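Local coordinates for regulatory protein SdiA (Escherichia coli, PDB 4LGW) that activates transcription of the ftsQAZ cell-division genes and, in response to extracellular AI-1 autoinducers, of ydiV, at residues 43-48 / 55-60; 47-52 / 173-178; 65-70 / 113-118. All coordinates share one frame; numbering follows the deposited sequence.

In the fold
The three contacts are spread along SdiA from the link between its two domains to its sensing domain. Contacts 1 and 2 lie with centres about 10 Å apart and share His48, whose ring meets Lys56 in the hairpin and the interdomain linker in 173-178. Contact 3 is centred about 17 Å from contact 1, and they touch where Phe59 CZ packs 3.9 Å from Val68 CG1. Contacts 2 and 3 do not meet: their nearest atoms are about 14 Å apart. A glycerol hydrogen-bonded to Trp67 in contact 3, itself probably from the crystallisation liquor, probably marks the autoinducer pocket, since the equivalent tryptophan of LuxR relatives bonds the autoinducer there.

Contact 1: 43-48 / 55-60; sequences SLCVRH and PKVAFY
Leu44 and Tyr60 begin a ladder of backbone bonds that illustrates how a hairpin satisfies its inward-facing amides. The strands run antiparallel, at 165° between their directions. Leu44 N gives to Tyr60 O over 2.8 Å, and Tyr60 N returns the bond to Leu44 O, also at 2.8 Å. The next hydrogen-bonded pair repeats this: Val46 N to Ala58 O is 2.8 Å, and Ala58 N to Val46 O is 3.2 Å. Beyond the last regular pair, His48 N reaches Lys56 O at 2.8 Å in an almost straight bond, N-H...O 176°. The same carbonyl takes a second, weak bond from the ring, with His48 ND1 3.3 Å from Lys56 O, so both backbone and imidazole of His48 are tied to one acceptor.

The side chains of His48 and Lys56 lie alongside each other. Lys56, its CG anti to the backbone N (chi1 -161°), runs its methylene chain over the imidazole, and CD sits 3.8 Å from the centroid of the His48 ring, a CH-pi contact over the middle of one face. Among the non-hydrogen-bonded pairs, Cys45 SG touches Val57 CG1 at 3.7 Å, joining neighbouring pairs on the face that also bears Arg47 and Phe59.

In this beta hairpin of the autoinducer-binding domain, strand 57-61 is an outer strand of the antiparallel sheet within this chain, while strand 41-47 is bonded on its far edge to strand 130-137 through Ser43, Cys45 and Arg47. Leu44 and Val46 pack against helix 147-167, whereas Phe59 turns its ring to helix 65-73.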
loop_
_atom_site.group_PDB
_atom_site.type_symbol
_atom_site.label_atom_id
_atom_site.label_comp_id
_atom_site.label_asym_id
_atom_site.label_seq_id
_atom_site.Cartn_x
_atom_site.Cartn_y
_atom_site.Cartn_z
ATOM N N SER A 43 -19.066 -7.419 5.803
ATOM C CA SER A 43 -19.032 -6.011 5.452
ATOM C C SER A 43 -17.747 -5.758 4.720
ATOM O O SER A 43 -16.681 -6.203 5.141
ATOM C CB SER A 43 -19.080 -5.150 6.694
ATOM O OG SER A 43 -19.101 -3.798 6.322
ATOM N N LEU A 44 -17.862 -5.086 3.592
ATOM C CA LEU A 44 -16.706 -4.672 2.818
ATOM C C LEU A 44 -16.710 -3.167 2.820
ATOM O O LEU A 44 -17.526 -2.530 2.146
ATOM C CB LEU A 44 -16.799 -5.165 1.386
ATOM C CG LEU A 44 -15.871 -6.288 0.950
ATOM C CD1 LEU A 44 -16.057 -6.490 -0.545
ATOM C CD2 LEU A 44 -14.407 -5.989 1.235
ATOM N N CYS A 45 -15.811 -2.602 3.603
ATOM C CA CYS A 45 -15.760 -1.172 3.776
ATOM C C CYS A 45 -14.398 -0.643 3.314
ATOM O O CYS A 45 -13.351 -1.230 3.611
ATOM C CB CYS A 45 -16.051 -0.854 5.230
ATOM S SG CYS A 45 -16.078 0.886 5.583
ATOM N N VAL A 46 -14.415 0.437 2.543
ATOM C CA VAL A 46 -13.199 0.967 1.927
ATOM C C VAL A 46 -13.025 2.442 2.264
ATOM O O VAL A 46 -13.894 3.262 1.923
ATOM C CB VAL A 46 -13.246 0.837 0.408
ATOM C CG1 VAL A 46 -12.008 1.485 -0.203
ATOM C CG2 VAL A 46 -13.368 -0.628 -0.020
ATOM N N ARG A 47 -11.920 2.786 2.935
ATOM C CA ARG A 47 -11.627 4.192 3.256
ATOM C C ARG A 47 -10.674 4.738 2.230
ATOM O O ARG A 47 -9.565 4.249 2.095
ATOM C CB ARG A 47 -11.022 4.340 4.640
ATOM C CG ARG A 47 -11.741 3.534 5.730
ATOM C CD ARG A 47 -11.109 3.783 7.113
ATOM N NE ARG A 47 -11.514 5.068 7.692
ATOM C CZ ARG A 47 -11.804 5.238 8.978
ATOM N NH1 ARG A 47 -11.728 4.211 9.814
ATOM N NH2 ARG A 47 -12.187 6.426 9.433
ATOM N N HIS A 48 -11.118 5.733 1.480
ATOM C CA HIS A 48 -10.294 6.307 0.432
ATOM C C HIS A 48 -9.232 7.241 0.995
ATOM O O HIS A 48 -9.414 7.788 2.066
ATOM C CB HIS A 48 -11.179 7.037 -0.567
ATOM C CG HIS A 48 -11.959 6.119 -1.452
ATOM N ND1 HIS A 48 -12.863 5.202 -0.959
ATOM C CD2 HIS A 48 -11.958 5.961 -2.796
ATOM C CE1 HIS A 48 -13.381 4.516 -1.962
ATOM N NE2 HIS A 48 -12.853 4.960 -3.087
ATOM N N PRO A 55 -12.285 11.832 3.980
ATOM C CA PRO A 55 -12.021 10.728 3.061
ATOM C C PRO A 55 -13.300 10.010 2.724
ATOM O O PRO A 55 -14.104 9.780 3.618
ATOM C CB PRO A 55 -11.106 9.808 3.871
ATOM C CG PRO A 55 -10.537 10.688 4.969
ATOM C CD PRO A 55 -11.604 11.666 5.278
ATOM N N LYS A 56 -13.491 9.674 1.450
ATOM C CA LYS A 56 -14.630 8.887 1.004
ATOM C C LYS A 56 -14.672 7.520 1.697
ATOM O O LYS A 56 -13.646 6.852 1.841
ATOM C CB LYS A 56 -14.524 8.680 -0.484
ATOM C CG LYS A 56 -15.815 8.297 -1.108
ATOM C CD LYS A 56 -15.582 7.688 -2.462
ATOM C CE LYS A 56 -16.805 7.900 -3.320
ATOM N NZ LYS A 56 -17.106 6.674 -4.114
ATOM N N VAL A 57 -15.856 7.121 2.155
ATOM C CA VAL A 57 -16.058 5.799 2.749
ATOM C C VAL A 57 -17.231 5.150 2.025
ATOM O O VAL A 57 -18.333 5.700 1.947
ATOM C CB VAL A 57 -16.296 5.841 4.285
ATOM C CG1 VAL A 57 -16.508 4.443 4.842
ATOM C CG2 VAL A 57 -15.119 6.491 5.003
ATOM N N ALA A 58 -16.970 3.991 1.453
ATOM C CA ALA A 58 -17.938 3.320 0.654
ATOM C C ALA A 58 -17.920 1.899 1.143
ATOM O O ALA A 58 -16.880 1.388 1.583
ATOM C CB ALA A 58 -17.547 3.393 -0.799
ATOM N N PHE A 59 -19.074 1.248 1.092
ATOM C CA PHE A 59 -19.156 -0.101 1.616
ATOM C C PHE A 59 -20.177 -0.887 0.858
ATOM O O PHE A 59 -21.077 -0.329 0.259
ATOM C CB PHE A 59 -19.535 -0.069 3.093
ATOM C CG PHE A 59 -20.803 0.674 3.368
ATOM C CD1 PHE A 59 -20.782 2.048 3.619
ATOM C CD2 PHE A 59 -22.027 0.012 3.375
ATOM C CE1 PHE A 59 -21.961 2.760 3.877
ATOM C CE2 PHE A 59 -23.205 0.704 3.630
ATOM C CZ PHE A 59 -23.173 2.086 3.877
ATOM N N TYR A 60 -20.018 -2.195 0.861
ATOM C CA TYR A 60 -21.160 -3.042 0.638
ATOM C C TYR A 60 -21.209 -4.116 1.711
ATOM O O TYR A 60 -20.192 -4.700 2.067
ATOM C CB TYR A 60 -21.269 -3.574 -0.799
ATOM C CG TYR A 60 -22.722 -3.876 -1.155
ATOM C CD1 TYR A 60 -23.075 -5.023 -1.883
ATOM C CD2 TYR A 60 -23.766 -3.039 -0.700
ATOM C CE1 TYR A 60 -24.425 -5.317 -2.205
ATOM C CE2 TYR A 60 -25.121 -3.326 -0.994
ATOM C CZ TYR A 60 -25.437 -4.466 -1.749
ATOM O OH TYR A 60 -26.763 -4.746 -2.035
#

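Contact 2: 47-52 / 173-178; sequences RHPVPF and VMTPEM
This is a small interdomain contact, in which the loop leading out of strand 41-47 in the autoinducer-binding domain rests on the linker that runs toward the DNA-binding helices. Apart from Arg47 at the end of its strand, both segments are loop, and 209 Å² is buried in all; one weak polar bond and a line of apolar touches make up the joint.

The polar element is the imidazole of His48. Its NE2 makes a weak bond to Met174 O at 3.2 Å, and the acceptor approaches at the ring edge, close to the ring plane. The bond is bent, with an N-H...O angle of 132°. If both this bond and that from ND1 to Lys56 O form at once, the ring would probably be protonated. Because CG lies beside the backbone N (chi1 -74°), the ring reaches across to the linker backbone. Met174 meets it through its carbonyl, its own side chain setting out in the opposite sense. Val173 O lies obliquely to the same ring, 3.6 Å from NE2, but is bonded to the side-chain amide of Asn127.

Further along, the contact becomes apolar. The methyl CG2 of Thr175 touches both neighbours, 4.0 Å from His48 CD2 and 4.1 Å from Pro49 CD, and its side chain crosses that of Pro49 at about a right angle. Val50 then brings CG2 to within 3.6 Å of Pro176 CD, with branch and proline ring meeting obliquely.

Val173 packs on helix 147-167. Val50 and Phe52 reach helix 227-236, where both touch Tyr233, and Phe52 also meets Ala192 of the second subunit. This loop of the sensing domain thus meets the linker, helix 227-236 of the DNA-binding domain and the second subunit.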
loop_
_atom_site.group_PDB
_atom_site.type_symbol
_atom_site.label_atom_id
_atom_site.label_comp_id
_atom_site.label_asym_id
_atom_site.label_seq_id
_atom_site.Cartn_x
_atom_site.Cartn_y
_atom_site.Cartn_z
ATOM N N ARG A 47 -11.920 2.786 2.935
ATOM C CA ARG A 47 -11.627 4.192 3.256
ATOM C C ARG A 47 -10.674 4.738 2.230
ATOM O O ARG A 47 -9.565 4.249 2.095
ATOM C CB ARG A 47 -11.022 4.340 4.640
ATOM C CG ARG A 47 -11.741 3.534 5.730
ATOM C CD ARG A 47 -11.109 3.783 7.113
ATOM N NE ARG A 47 -11.514 5.068 7.692
ATOM C CZ ARG A 47 -11.804 5.238 8.978
ATOM N NH1 ARG A 47 -11.728 4.211 9.814
ATOM N NH2 ARG A 47 -12.187 6.426 9.433
ATOM N N HIS A 48 -11.118 5.733 1.480
ATOM C CA HIS A 48 -10.294 6.307 0.432
ATOM C C HIS A 48 -9.232 7.241 0.995
ATOM O O HIS A 48 -9.414 7.788 2.066
ATOM C CB HIS A 48 -11.179 7.037 -0.567
ATOM C CG HIS A 48 -11.959 6.119 -1.452
ATOM N ND1 HIS A 48 -12.863 5.202 -0.959
ATOM C CD2 HIS A 48 -11.958 5.961 -2.796
ATOM C CE1 HIS A 48 -13.381 4.516 -1.962
ATOM N NE2 HIS A 48 -12.853 4.960 -3.087
ATOM N N PRO A 49 -8.113 7.429 0.273
ATOM C CA PRO A 49 -7.141 8.427 0.730
ATOM C C PRO A 49 -7.615 9.856 0.475
ATOM O O PRO A 49 -7.098 10.778 1.102
ATOM C CB PRO A 49 -5.908 8.134 -0.111
ATOM C CG PRO A 49 -6.484 7.574 -1.395
ATOM C CD PRO A 49 -7.692 6.776 -0.985
ATOM N N VAL A 50 -8.582 10.043 -0.429
ATOM C CA VAL A 50 -9.113 11.383 -0.719
ATOM C C VAL A 50 -10.629 11.408 -0.708
ATOM O O VAL A 50 -11.254 10.366 -0.929
ATOM C CB VAL A 50 -8.644 11.894 -2.083
ATOM C CG1 VAL A 50 -7.180 12.231 -2.026
ATOM C CG2 VAL A 50 -8.916 10.868 -3.146
ATOM N N PRO A 51 -11.239 12.590 -0.481
ATOM C CA PRO A 51 -10.661 13.895 -0.091
ATOM C C PRO A 51 -9.870 13.807 1.206
ATOM O O PRO A 51 -10.237 13.059 2.099
ATOM C CB PRO A 51 -11.900 14.779 0.115
ATOM C CG PRO A 51 -12.930 14.163 -0.756
ATOM C CD PRO A 51 -12.696 12.689 -0.687
ATOM N N PHE A 52 -8.795 14.579 1.310
ATOM C CA PHE A 52 -7.900 14.517 2.464
ATOM C C PHE A 52 -8.608 14.922 3.744
ATOM O O PHE A 52 -8.227 14.550 4.862
ATOM C CB PHE A 52 -6.707 15.428 2.225
ATOM C CG PHE A 52 -5.812 14.956 1.122
ATOM C CD1 PHE A 52 -4.939 13.897 1.325
ATOM C CD2 PHE A 52 -5.845 15.559 -0.118
ATOM C CE1 PHE A 52 -4.131 13.458 0.319
ATOM C CE2 PHE A 52 -5.035 15.131 -1.128
ATOM C CZ PHE A 52 -4.178 14.080 -0.917
ATOM N N VAL A 173 -14.370 1.133 -4.775
ATOM C CA VAL A 173 -12.901 1.131 -4.672
ATOM C C VAL A 173 -12.177 2.233 -5.419
ATOM O O VAL A 173 -11.067 2.582 -5.056
ATOM C CB VAL A 173 -12.251 -0.185 -5.138
ATOM C CG1 VAL A 173 -12.334 -1.209 -4.062
ATOM C CG2 VAL A 173 -12.829 -0.662 -6.454
ATOM N N MET A 174 -12.797 2.755 -6.473
ATOM C CA MET A 174 -12.144 3.676 -7.403
ATOM C C MET A 174 -11.942 5.059 -6.816
ATOM O O MET A 174 -12.834 5.635 -6.202
ATOM C CB MET A 174 -12.893 3.762 -8.741
ATOM C CG MET A 174 -12.813 2.476 -9.596
ATOM S SD MET A 174 -11.259 1.504 -9.527
ATOM C CE MET A 174 -10.288 2.249 -10.853
ATOM N N THR A 175 -10.733 5.573 -6.999
ATOM C CA THR A 175 -10.405 6.929 -6.576
ATOM C C THR A 175 -10.767 7.817 -7.744
ATOM O O THR A 175 -11.034 7.311 -8.833
ATOM C CB THR A 175 -8.902 7.073 -6.231
ATOM O OG1 THR A 175 -8.109 6.526 -7.289
ATOM C CG2 THR A 175 -8.578 6.349 -4.925
ATOM N N PRO A 176 -10.763 9.146 -7.537
ATOM C CA PRO A 176 -11.123 10.024 -8.642
ATOM C C PRO A 176 -10.203 9.747 -9.830
ATOM O O PRO A 176 -8.982 9.591 -9.645
ATOM C CB PRO A 176 -10.868 11.419 -8.061
ATOM C CG PRO A 176 -10.980 11.256 -6.561
ATOM C CD PRO A 176 -10.400 9.906 -6.319
ATOM N N GLU A 177 -10.763 9.652 -11.030
ATOM C CA GLU A 177 -9.924 9.329 -12.170
ATOM C C GLU A 177 -9.161 10.513 -12.713
ATOM O O GLU A 177 -9.650 11.627 -12.754
ATOM C CB GLU A 177 -10.680 8.601 -13.277
ATOM C CG GLU A 177 -11.846 9.348 -13.881
ATOM C CD GLU A 177 -12.031 9.038 -15.384
ATOM O OE1 GLU A 177 -12.971 9.631 -15.987
ATOM O OE2 GLU A 177 -11.235 8.227 -15.954
ATOM N N MET A 178 -7.939 10.228 -13.125
ATOM C CA MET A 178 -7.019 11.227 -13.593
ATOM C C MET A 178 -6.424 10.713 -14.882
ATOM O O MET A 178 -5.293 10.237 -14.941
ATOM C CB MET A 178 -5.947 11.487 -12.533
ATOM C CG MET A 178 -6.503 12.250 -11.339
ATOM S SD MET A 178 -5.328 12.651 -10.054
ATOM C CE MET A 178 -5.809 11.435 -8.842
#

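Contact 3: 65-70 / 113-118; sequences EAWVSY and HGLRRG
Trp67 and His113 form the aromatic part of this contact, together with Tyr70. The indole offers an edge to a face of the imidazole: Trp67 CE3 stands 3.5 Å above the plane of the His113 ring, over its centre, and the planes are turned 54° from each other in a tilted edge-to-face pair. The centroid of the six-membered ring of Trp67 lies 4.9 Å from that of His113. Tyr70, one helical turn further on, holds one ring face toward His113 CE1, which lies 4.0 Å above its plane and toward its rim, and Tyr70 CB approaches His113 NE2 at 3.8 Å. Both helix residues carry CG anti to the backbone N (chi1 175° for Trp67 and -173° for Tyr70), which sends both rings out toward the imidazole.

The apolar part belongs to Leu115. Its CD2 methyl lies over one face of the indole, above the NE1 side of the five-membered ring, at 3.6 Å from Trp67 CD1. Trp67 is therefore touched by His113 on its six-membered ring and by Leu115 on its five-membered ring.

Two ring nitrogens find their partners outside the two segments. His113 ND1 is hydrogen-bonded to Ala109 O, which helps fix the rotation of the imidazole. Trp67 NE1 is hydrogen-bonded to a glycerol, probably from the crystallisation liquor, that probably occupies the autoinducer pocket, where this tryptophan bonds the ligand in LuxR relatives. His113 is the first residue beyond helix 104-112, and Gly114, with positive phi, is the C-prime residue of the Schellman motif that ends it.

The cluster thus joins helix 65-73 to the turn between helix 104-112 and strand 117-124. Trp67 also packs on Leu106 and Ala109 of that helix, while Leu115 reaches Ser136 of strand 130-137.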
loop_
_atom_site.group_PDB
_atom_site.type_symbol
_atom_site.label_atom_id
_atom_site.label_comp_id
_atom_site.label_asym_id
_atom_site.label_seq_id
_atom_site.Cartn_x
_atom_site.Cartn_y
_atom_site.Cartn_z
ATOM N N GLU A 65 -30.302 -3.903 7.510
ATOM C CA GLU A 65 -30.406 -2.549 6.987
ATOM C C GLU A 65 -30.663 -1.502 8.091
ATOM O O GLU A 65 -30.125 -0.381 8.039
ATOM C CB GLU A 65 -31.464 -2.518 5.889
ATOM C CG GLU A 65 -31.858 -1.139 5.413
ATOM C CD GLU A 65 -33.217 -1.153 4.744
ATOM O OE1 GLU A 65 -33.331 -1.734 3.628
ATOM O OE2 GLU A 65 -34.165 -0.599 5.354
ATOM N N ALA A 66 -31.443 -1.878 9.104
ATOM C CA ALA A 66 -31.660 -1.015 10.269
ATOM C C ALA A 66 -30.369 -0.684 10.991
ATOM O O ALA A 66 -30.212 0.435 11.466
ATOM C CB ALA A 66 -32.642 -1.642 11.240
ATOM N N TRP A 67 -29.453 -1.655 11.090
ATOM C CA TRP A 67 -28.120 -1.403 11.667
ATOM C C TRP A 67 -27.298 -0.440 10.828
ATOM O O TRP A 67 -26.643 0.448 11.378
ATOM C CB TRP A 67 -27.339 -2.688 11.907
ATOM C CG TRP A 67 -25.925 -2.464 12.380
ATOM C CD1 TRP A 67 -24.778 -2.897 11.759
ATOM C CD2 TRP A 67 -25.497 -1.754 13.553
ATOM N NE1 TRP A 67 -23.668 -2.506 12.475
ATOM C CE2 TRP A 67 -24.077 -1.803 13.579
ATOM C CE3 TRP A 67 -26.167 -1.085 14.589
ATOM C CZ2 TRP A 67 -23.320 -1.214 14.605
ATOM C CZ3 TRP A 67 -25.409 -0.487 15.613
ATOM C CH2 TRP A 67 -24.002 -0.561 15.610
ATOM N N VAL A 68 -27.339 -0.579 9.508
ATOM C CA VAL A 68 -26.632 0.394 8.690
ATOM C C VAL A 68 -27.132 1.827 8.965
ATOM O O VAL A 68 -26.323 2.725 9.193
ATOM C CB VAL A 68 -26.655 0.057 7.193
ATOM C CG1 VAL A 68 -26.032 1.192 6.407
ATOM C CG2 VAL A 68 -25.908 -1.250 6.936
ATOM N N SER A 69 -28.451 2.024 8.985
ATOM C CA SER A 69 -29.039 3.349 9.253
ATOM C C SER A 69 -28.696 3.881 10.622
ATOM O O SER A 69 -28.386 5.052 10.761
ATOM C CB SER A 69 -30.551 3.322 9.114
ATOM O OG SER A 69 -30.879 2.722 7.885
ATOM N N TYR A 70 -28.756 3.035 11.633
ATOM C CA TYR A 70 -28.487 3.481 12.978
ATOM C C TYR A 70 -27.011 3.880 13.126
ATOM O O TYR A 70 -26.688 4.964 13.641
ATOM C CB TYR A 70 -28.865 2.382 13.960
ATOM C CG TYR A 70 -28.767 2.807 15.392
ATOM C CD1 TYR A 70 -29.865 3.354 16.047
ATOM C CD2 TYR A 70 -27.573 2.674 16.095
ATOM C CE1 TYR A 70 -29.789 3.749 17.366
ATOM C CE2 TYR A 70 -27.477 3.068 17.408
ATOM C CZ TYR A 70 -28.595 3.603 18.041
ATOM O OH TYR A 70 -28.504 4.006 19.353
ATOM N N HIS A 113 -28.433 -4.901 17.859
ATOM C CA HIS A 113 -28.896 -5.251 16.540
ATOM C C HIS A 113 -28.441 -6.651 16.202
ATOM O O HIS A 113 -28.591 -7.111 15.067
ATOM C CB HIS A 113 -28.381 -4.262 15.518
ATOM C CG HIS A 113 -28.974 -2.902 15.655
ATOM N ND1 HIS A 113 -28.779 -2.117 16.773
ATOM C CD2 HIS A 113 -29.755 -2.181 14.814
ATOM C CE1 HIS A 113 -29.418 -0.968 16.614
ATOM N NE2 HIS A 113 -30.018 -0.982 15.435
ATOM N N GLY A 114 -27.862 -7.321 17.190
ATOM C CA GLY A 114 -27.517 -8.727 17.049
ATOM C C GLY A 114 -26.179 -9.071 16.420
ATOM O O GLY A 114 -25.984 -10.193 15.970
ATOM N N LEU A 115 -25.244 -8.127 16.388
ATOM C CA LEU A 115 -23.867 -8.437 15.992
ATOM C C LEU A 115 -23.120 -8.818 17.259
ATOM O O LEU A 115 -22.641 -7.936 17.973
ATOM C CB LEU A 115 -23.212 -7.224 15.334
ATOM C CG LEU A 115 -23.562 -6.860 13.891
ATOM C CD1 LEU A 115 -25.018 -7.021 13.548
ATOM C CD2 LEU A 115 -23.159 -5.443 13.640
ATOM N N ARG A 116 -23.037 -10.114 17.556
ATOM C CA ARG A 116 -22.454 -10.569 18.823
ATOM C C ARG A 116 -20.964 -10.852 18.754
ATOM O O ARG A 116 -20.229 -10.531 19.687
ATOM C CB ARG A 116 -23.153 -11.829 19.354
ATOM C CG ARG A 116 -24.359 -11.563 20.211
ATOM C CD ARG A 116 -24.309 -12.388 21.510
ATOM N NE ARG A 116 -24.865 -11.666 22.669
ATOM C CZ ARG A 116 -25.606 -10.547 22.621
ATOM N NH1 ARG A 116 -25.933 -9.968 21.462
ATOM N NH2 ARG A 116 -26.036 -10.001 23.750
ATOM N N ARG A 117 -20.533 -11.507 17.684
ATOM C CA ARG A 117 -19.135 -11.852 17.522
ATOM C C ARG A 117 -18.714 -11.391 16.151
ATOM O O ARG A 117 -19.537 -11.268 15.237
ATOM C CB ARG A 117 -18.908 -13.356 17.659
ATOM C CG ARG A 117 -19.199 -13.917 19.046
ATOM C CD ARG A 117 -18.338 -13.266 20.153
ATOM N NE ARG A 117 -18.513 -13.930 21.448
ATOM C CZ ARG A 117 -19.332 -13.518 22.419
ATOM N NH1 ARG A 117 -20.082 -12.423 22.293
ATOM N NH2 ARG A 117 -19.404 -14.216 23.539
ATOM N N GLY A 118 -17.427 -11.133 16.000
ATOM C CA GLY A 118 -16.960 -10.609 14.756
ATOM C C GLY A 118 -15.470 -10.615 14.619
ATOM O O GLY A 118 -14.727 -10.960 15.548
#